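Local coordinates for DUF1881 domain-containing protein (Neurospora crassa, PDB 5Z6D), which has no settled function but joins a betagamma-crystallin domain, whose calcium site is rendered inoperative by the domain interface, to an Ig-like domain, at residues Lys111-Ala114 / Gly118-Met121; Val147-Glu152 / Tyr157-Ser162. The protein carries 1 engineered substitution. All coordinates share one frame; numbering follows the deposited sequence.

Interaction 1. Residues Lys111-Ala114 / Gly118-Met121; sequences KVDA and GTVM. Engineered in segment 118-121: Met-121 (natural residue Thr).
Lys-111 lays its aliphatic chain obliquely across Met-121 and Thr-119. Its CB sits 3.6 Å from SD of Met-121, an engineered residue that replaces the natural threonine. Further out, its CE is 3.7 Å from the methyl CG2 of Thr-119. The lysine chain is extended, with CG anti to the backbone N (chi1 -179°), and this carries it past both neighbours towards Asp-113. There NZ makes a long salt bridge of 3.8 Å with OD1 of Asp-113. The ammonium group also has a cation-pi partner in Tyr-148, on the adjacent strand.

Thr-119 lies alongside Asp-113, and the two side chains point the same way. OG1 of Thr-119 is 3.3 Å from OD1 of Asp-113, a close polar contact. The same OG1 is hydrogen-bonded to a water at 2.8 Å, and the hydroxyl may be shared between carboxylate and water. That water donates a weak bond to the carbonyl O of Ala-114, so it bridges the two segments.

Ala-114 packs its CB against the carbonyl O of Gly-118. Its own O receives a weak, bent bond of 2.9 Å from Gly-118 N (129° at the hydrogen). Gly-118 has a positive phi of 105°, at which a side chain would collide with the carbonyl O of the residue before.

The strands themselves are held by the reciprocal backbone bonds of Val-112 and Val-120. Val-112 N to Val-120 O measures 2.8 Å. Val-112 O also accepts a weak bond from Ala-114 N, which closes an inverse gamma turn centred on Asp-113.

The contact forms the turn end of an antiparallel beta hairpin, strands 108-112 and 120-123, in the Ig-like domain. This end faces the betagamma-crystallin domain: the side chain of Val-120 is about 9 Å from that of Gln-56, a calcium ligand seen in a crystal structure of this protein, though no calcium is bound to this chain.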
ATOM      1  N   LYS A 111       5.874  -6.907 -10.356  1.00 18.55           N
ATOM      2  CA  LYS A 111       6.632  -6.950  -9.121  1.00 17.49           C
ATOM      3  C   LYS A 111       7.174  -5.564  -8.825  1.00 19.03           C
ATOM      4  O   LYS A 111       7.803  -4.937  -9.688  1.00 18.13           O
ATOM      5  CB  LYS A 111       7.782  -7.961  -9.233  1.00 20.17           C
ATOM      6  CG  LYS A 111       8.631  -8.094  -7.978  1.00 19.14           C
ATOM      7  CD  LYS A 111       9.821  -9.024  -8.227  1.00 26.86           C
ATOM      8  CE  LYS A 111      10.702  -9.126  -7.000  1.00 35.48           C
ATOM      9  NZ  LYS A 111      12.069  -9.605  -7.342  1.00 47.97           N
ATOM     10  N   VAL A 112       6.924  -5.088  -7.608  1.00 13.10           N
ATOM     11  CA  VAL A 112       7.330  -3.759  -7.214  1.00 14.51           C
ATOM     12  C   VAL A 112       8.219  -3.897  -5.990  1.00 20.12           C
ATOM     13  O   VAL A 112       7.762  -4.350  -4.944  1.00 19.74           O
ATOM     14  CB  VAL A 112       6.106  -2.868  -6.888  1.00 18.15           C
ATOM     15  CG1 VAL A 112       6.557  -1.475  -6.532  1.00 18.48           C
ATOM     16  CG2 VAL A 112       5.144  -2.811  -8.064  1.00 17.35           C
ATOM     17  N   ASP A 113       9.503  -3.564  -6.128  1.00 17.88           N
ATOM     18  CA  ASP A 113      10.438  -3.824  -5.043  1.00 18.93           C
ATOM     19  C   ASP A 113      10.478  -2.678  -4.052  1.00 20.42           C
ATOM     20  O   ASP A 113      11.486  -1.979  -3.940  1.00 24.89           O
ATOM     21  CB  ASP A 113      11.842  -4.077  -5.588  1.00 24.52           C
ATOM     22  CG  ASP A 113      12.076  -5.528  -5.939  1.00 47.09           C
ATOM     23  OD1 ASP A 113      11.236  -6.373  -5.562  1.00 51.56           O
ATOM     24  OD2 ASP A 113      13.108  -5.822  -6.581  1.00 53.96           O
ATOM     25  N   ALA A 114       9.373  -2.473  -3.344  1.00 17.23           N
ATOM     26  CA  ALA A 114       9.273  -1.377  -2.396  1.00 20.89           C
ATOM     27  C   ALA A 114      10.147  -1.622  -1.177  1.00 21.62           C
ATOM     28  O   ALA A 114       9.951  -2.594  -0.445  1.00 25.52           O
ATOM     29  CB  ALA A 114       7.839  -1.190  -1.976  1.00 19.26           C
ATOM     30  N   GLY A 118       8.076  -3.369   1.647  1.00 19.62           N
ATOM     31  CA  GLY A 118       8.382  -4.734   1.255  1.00 22.20           C
ATOM     32  C   GLY A 118       7.931  -5.034  -0.156  1.00 24.01           C
ATOM     33  O   GLY A 118       7.038  -4.364  -0.671  1.00 22.19           O
ATOM     34  N   THR A 119       8.560  -6.025  -0.780  1.00 21.83           N
ATOM     35  CA  THR A 119       8.221  -6.438  -2.138  1.00 19.00           C
ATOM     36  C   THR A 119       6.745  -6.798  -2.287  1.00 18.27           C
ATOM     37  O   THR A 119       6.177  -7.519  -1.450  1.00 19.30           O
ATOM     38  CB  THR A 119       9.078  -7.648  -2.567  1.00 25.70           C
ATOM     39  OG1 THR A 119      10.462  -7.286  -2.502  1.00 29.42           O
ATOM     40  CG2 THR A 119       8.735  -8.083  -3.991  1.00 27.22           C
ATOM     41  N   VAL A 120       6.139  -6.311  -3.370  1.00 17.80           N
ATOM     42  CA  VAL A 120       4.753  -6.630  -3.689  1.00 15.54           C
ATOM     43  C   VAL A 120       4.690  -7.276  -5.061  1.00 18.04           C
ATOM     44  O   VAL A 120       5.359  -6.831  -5.987  1.00 20.89           O
ATOM     45  CB  VAL A 120       3.879  -5.367  -3.663  1.00 19.68           C
ATOM     46  CG1 VAL A 120       2.467  -5.661  -4.110  1.00 17.35           C
ATOM     47  CG2 VAL A 120       3.854  -4.785  -2.248  1.00 20.88           C
ATOM     48  N   MET A 121       3.912  -8.342  -5.174  1.00 15.47           N
ATOM     49  CA  MET A 121       3.632  -8.999  -6.431  1.00 15.31           C
ATOM     50  C   MET A 121       2.171  -8.806  -6.768  1.00 18.94           C
ATOM     51  O   MET A 121       1.307  -9.372  -6.102  1.00 23.51           O
ATOM     52  CB  MET A 121       3.972 -10.483  -6.334  1.00 23.32           C
ATOM     53  CG  MET A 121       5.413 -10.790  -6.634  1.00 36.18           C
ATOM     54  SD  MET A 121       5.653 -10.774  -8.414  1.00 38.68           S
ATOM     55  CE  MET A 121       5.117 -12.427  -8.836  1.00 34.95           C
TER
HETATM   56  O   HOH W   1      11.554  -4.789  -1.908  1.00 42.17           O

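Interaction 2. Residues Val147-Glu152 / Tyr157-Ser162; sequences VYVRDE and YIAVGS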
ATOM      1  N   VAL A 147      10.662  -2.025 -10.863  1.00 15.16           N
ATOM      2  CA  VAL A 147       9.488  -2.804 -11.253  1.00 16.90           C
ATOM      3  C   VAL A 147       9.826  -3.833 -12.336  1.00 20.66           C
ATOM      4  O   VAL A 147      10.746  -3.643 -13.150  1.00 19.03           O
ATOM      5  CB  VAL A 147       8.320  -1.922 -11.770  1.00 17.44           C
ATOM      6  CG1 VAL A 147       7.787  -0.996 -10.668  1.00 18.68           C
ATOM      7  CG2 VAL A 147       8.743  -1.119 -12.976  1.00 22.98           C
ATOM      8  N   TYR A 148       9.072  -4.931 -12.343  1.00 15.99           N
ATOM      9  CA  TYR A 148       9.327  -6.034 -13.274  1.00 17.85           C
ATOM     10  C   TYR A 148       7.992  -6.559 -13.761  1.00 17.60           C
ATOM     11  O   TYR A 148       7.132  -6.910 -12.955  1.00 18.67           O
ATOM     12  CB  TYR A 148      10.125  -7.174 -12.612  1.00 19.64           C
ATOM     13  CG  TYR A 148      11.388  -6.736 -11.889  1.00 17.30           C
ATOM     14  CD1 TYR A 148      12.640  -6.884 -12.484  1.00 19.01           C
ATOM     15  CD2 TYR A 148      11.327  -6.181 -10.606  1.00 19.47           C
ATOM     16  CE1 TYR A 148      13.796  -6.477 -11.823  1.00 22.67           C
ATOM     17  CE2 TYR A 148      12.474  -5.771  -9.950  1.00 24.15           C
ATOM     18  CZ  TYR A 148      13.700  -5.921 -10.558  1.00 26.24           C
ATOM     19  OH  TYR A 148      14.840  -5.513  -9.895  1.00 32.76           O
ATOM     20  N   VAL A 149       7.823  -6.611 -15.075  1.00 16.04           N
ATOM     21  CA  VAL A 149       6.584  -7.072 -15.681  1.00 19.32           C
ATOM     22  C   VAL A 149       6.838  -8.385 -16.384  1.00 20.59           C
ATOM     23  O   VAL A 149       7.641  -8.440 -17.346  1.00 19.83           O
ATOM     24  CB  VAL A 149       6.027  -6.088 -16.706  1.00 21.23           C
ATOM     25  CG1 VAL A 149       4.668  -6.592 -17.217  1.00 22.26           C
ATOM     26  CG2 VAL A 149       5.908  -4.690 -16.103  1.00 25.62           C
ATOM     27  N   ARG A 150       6.144  -9.426 -15.924  1.00 16.67           N
ATOM     28  CA  ARG A 150       6.398 -10.771 -16.425  1.00 17.65           C
ATOM     29  C   ARG A 150       5.130 -11.440 -16.923  1.00 24.60           C
ATOM     30  O   ARG A 150       4.061 -11.237 -16.358  1.00 19.62           O
ATOM     31  CB  ARG A 150       7.023 -11.627 -15.326  1.00 17.22           C
ATOM     32  CG  ARG A 150       7.678 -12.878 -15.824  1.00 20.17           C
ATOM     33  CD  ARG A 150       8.094 -13.741 -14.649  1.00 27.63           C
ATOM     34  NE  ARG A 150       8.851 -14.918 -15.081  1.00 30.70           N
ATOM     35  CZ  ARG A 150       9.207 -15.909 -14.271  1.00 34.62           C
ATOM     36  NH1 ARG A 150       8.860 -15.873 -12.991  1.00 33.61           N
ATOM     37  NH2 ARG A 150       9.899 -16.940 -14.744  1.00 33.40           N
ATOM     38  N   ASP A 151       5.241 -12.231 -17.984  1.00 21.31           N
ATOM     39  CA  ASP A 151       4.155 -13.132 -18.364  1.00 25.74           C
ATOM     40  C   ASP A 151       4.348 -14.405 -17.549  1.00 29.08           C
ATOM     41  O   ASP A 151       5.316 -15.127 -17.744  1.00 26.97           O
ATOM     42  CB  ASP A 151       4.159 -13.421 -19.867  1.00 29.64           C
ATOM     43  CG  ASP A 151       2.989 -14.321 -20.309  1.00 30.14           C
ATOM     44  OD1 ASP A 151       2.671 -15.311 -19.616  1.00 34.99           O
ATOM     45  OD2 ASP A 151       2.388 -14.040 -21.366  1.00 38.59           O
ATOM     46  N   GLU A 152       3.423 -14.670 -16.633  1.00 24.85           N
ATOM     47  CA  GLU A 152       3.572 -15.764 -15.680  1.00 27.69           C
ATOM     48  C   GLU A 152       3.391 -17.135 -16.313  1.00 28.03           C
ATOM     49  O   GLU A 152       3.897 -18.136 -15.801  1.00 31.74           O
ATOM     50  CB  GLU A 152       2.575 -15.597 -14.533  1.00 25.61           C
ATOM     51  CG  GLU A 152       2.900 -14.433 -13.615  1.00 28.94           C
ATOM     52  CD  GLU A 152       4.027 -14.753 -12.651  1.00 28.25           C
ATOM     53  OE1 GLU A 152       4.068 -15.892 -12.137  1.00 37.23           O
ATOM     54  OE2 GLU A 152       4.876 -13.875 -12.405  1.00 29.42           O
ATOM     55  N   TYR A 157       9.877 -12.125 -19.417  1.00 27.21           N
ATOM     56  CA  TYR A 157       9.741 -10.751 -18.951  1.00 22.72           C
ATOM     57  C   TYR A 157       9.358  -9.813 -20.085  1.00 29.31           C
ATOM     58  O   TYR A 157       9.998  -9.780 -21.135  1.00 35.78           O
ATOM     59  CB  TYR A 157      11.025 -10.276 -18.266  1.00 17.40           C
ATOM     60  CG  TYR A 157      11.106 -10.776 -16.851  1.00 21.83           C
ATOM     61  CD1 TYR A 157      10.421 -10.122 -15.836  1.00 22.22           C
ATOM     62  CD2 TYR A 157      11.815 -11.933 -16.535  1.00 23.03           C
ATOM     63  CE1 TYR A 157      10.461 -10.581 -14.542  1.00 22.06           C
ATOM     64  CE2 TYR A 157      11.866 -12.400 -15.238  1.00 31.74           C
ATOM     65  CZ  TYR A 157      11.178 -11.723 -14.245  1.00 26.95           C
ATOM     66  OH  TYR A 157      11.208 -12.171 -12.945  1.00 31.13           O
ATOM     67  N   ILE A 158       8.289  -9.061 -19.860  1.00 25.50           N
ATOM     68  CA  ILE A 158       7.834  -8.089 -20.830  1.00 23.26           C
ATOM     69  C   ILE A 158       8.689  -6.860 -20.682  1.00 28.80           C
ATOM     70  O   ILE A 158       9.144  -6.277 -21.669  1.00 29.35           O
ATOM     71  CB  ILE A 158       6.375  -7.693 -20.618  1.00 23.10           C
ATOM     72  CG1 ILE A 158       5.445  -8.881 -20.823  1.00 31.48           C
ATOM     73  CG2 ILE A 158       5.983  -6.535 -21.545  1.00 30.28           C
ATOM     74  CD1 ILE A 158       4.000  -8.478 -20.779  1.00 42.26           C
ATOM     75  N   ALA A 159       8.907  -6.461 -19.437  1.00 28.26           N
ATOM     76  CA  ALA A 159       9.674  -5.234 -19.235  1.00 24.73           C
ATOM     77  C   ALA A 159      10.273  -5.169 -17.860  1.00 24.42           C
ATOM     78  O   ALA A 159       9.735  -5.715 -16.918  1.00 23.99           O
ATOM     79  CB  ALA A 159       8.799  -4.019 -19.467  1.00 23.96           C
ATOM     80  N   VAL A 160      11.392  -4.477 -17.750  1.00 21.63           N
ATOM     81  CA  VAL A 160      12.040  -4.269 -16.476  1.00 20.35           C
ATOM     82  C   VAL A 160      12.381  -2.797 -16.413  1.00 20.99           C
ATOM     83  O   VAL A 160      12.798  -2.218 -17.407  1.00 29.12           O
ATOM     84  CB  VAL A 160      13.287  -5.151 -16.329  1.00 32.21           C
ATOM     85  CG1 VAL A 160      14.108  -4.738 -15.129  1.00 40.57           C
ATOM     86  CG2 VAL A 160      12.869  -6.612 -16.230  1.00 33.14           C
ATOM     87  N   GLY A 161      12.137  -2.160 -15.276  1.00 19.14           N
ATOM     88  CA  GLY A 161      12.475  -0.757 -15.160  1.00 22.36           C
ATOM     89  C   GLY A 161      12.231  -0.260 -13.759  1.00 18.81           C
ATOM     90  O   GLY A 161      12.543  -0.943 -12.787  1.00 19.21           O
ATOM     91  N   SER A 162      11.703   0.949 -13.653  1.00 21.06           N
ATOM     92  CA  SER A 162      11.415   1.505 -12.344  1.00 22.37           C
ATOM     93  C   SER A 162      10.328   2.556 -12.424  1.00 19.24           C
ATOM     94  O   SER A 162       9.968   3.021 -13.505  1.00 21.21           O
ATOM     95  CB  SER A 162      12.676   2.101 -11.719  1.00 31.67           C
ATOM     96  OG  SER A 162      13.198   3.131 -12.536  1.00 25.76           O
TER
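Arg-150 and Tyr-157 meet through a CH-pi contact. CG of Arg-150 stands 3.8 Å from the centroid of the Tyr-157 ring, over its face. At chi1 -163° CG turns away from the backbone N, and the straight chain to NE then runs over the ring until the guanidinium plane lies only 6° from the ring plane. NE is hydrogen-bonded to the carbonyl O of Gly-155 in the connecting loop. With an alanine here only CB would remain against the ring, so most of the cover on that face of Tyr-157 would probably be lost, and the Gly-155 carbonyl would lack this donor.

Apolar contacts follow. On the side of the sheet that carries Tyr-148, Val-160 and Tyr-157, CD1 of Tyr-148 touches CG1 of Val-160 at 3.7 Å. At the bulge, Val-149 CG1 packs on Ile-158 CB at 4.0 Å, and both side chains touch Leu-200.

The strands run antiparallel, joined by main-chain hydrogen bonds. Val-147 pairs with Gly-161 in both directions. Val-149 O accepts two donors, Ile-158 N at 2.7 Å and Ala-159 N at 3.1 Å, which defines a classic beta bulge.

The chemistry is thus divided: main-chain bonds fix the register, and mostly apolar contacts, including the arginine's methylenes, join the side chains.

Overall arrangement
Along the chain the two contacts come in series. Interaction 1 closes first, bridging the turn between strands 108-112 and 120-123. Interaction 2 follows and closes the loop between strands 143-151 and 157-168. Neither encloses or crosses the other. Both hairpins belong to one antiparallel sheet, in which strands 108-112 and 143-151 are neighbours. A probable hydrogen bond of 2.9 Å from Lys-111 N to Tyr-148 O joins them there, and Asp-113 OD2 lies against CE2 of Tyr-148. At the far end of 147-152, Glu-152 touches the engineered Met-121. Interaction 1 lies on the side of the betagamma-crystallin domain, where Met-121 meets Glu-60, and interaction 2 lies farther from it.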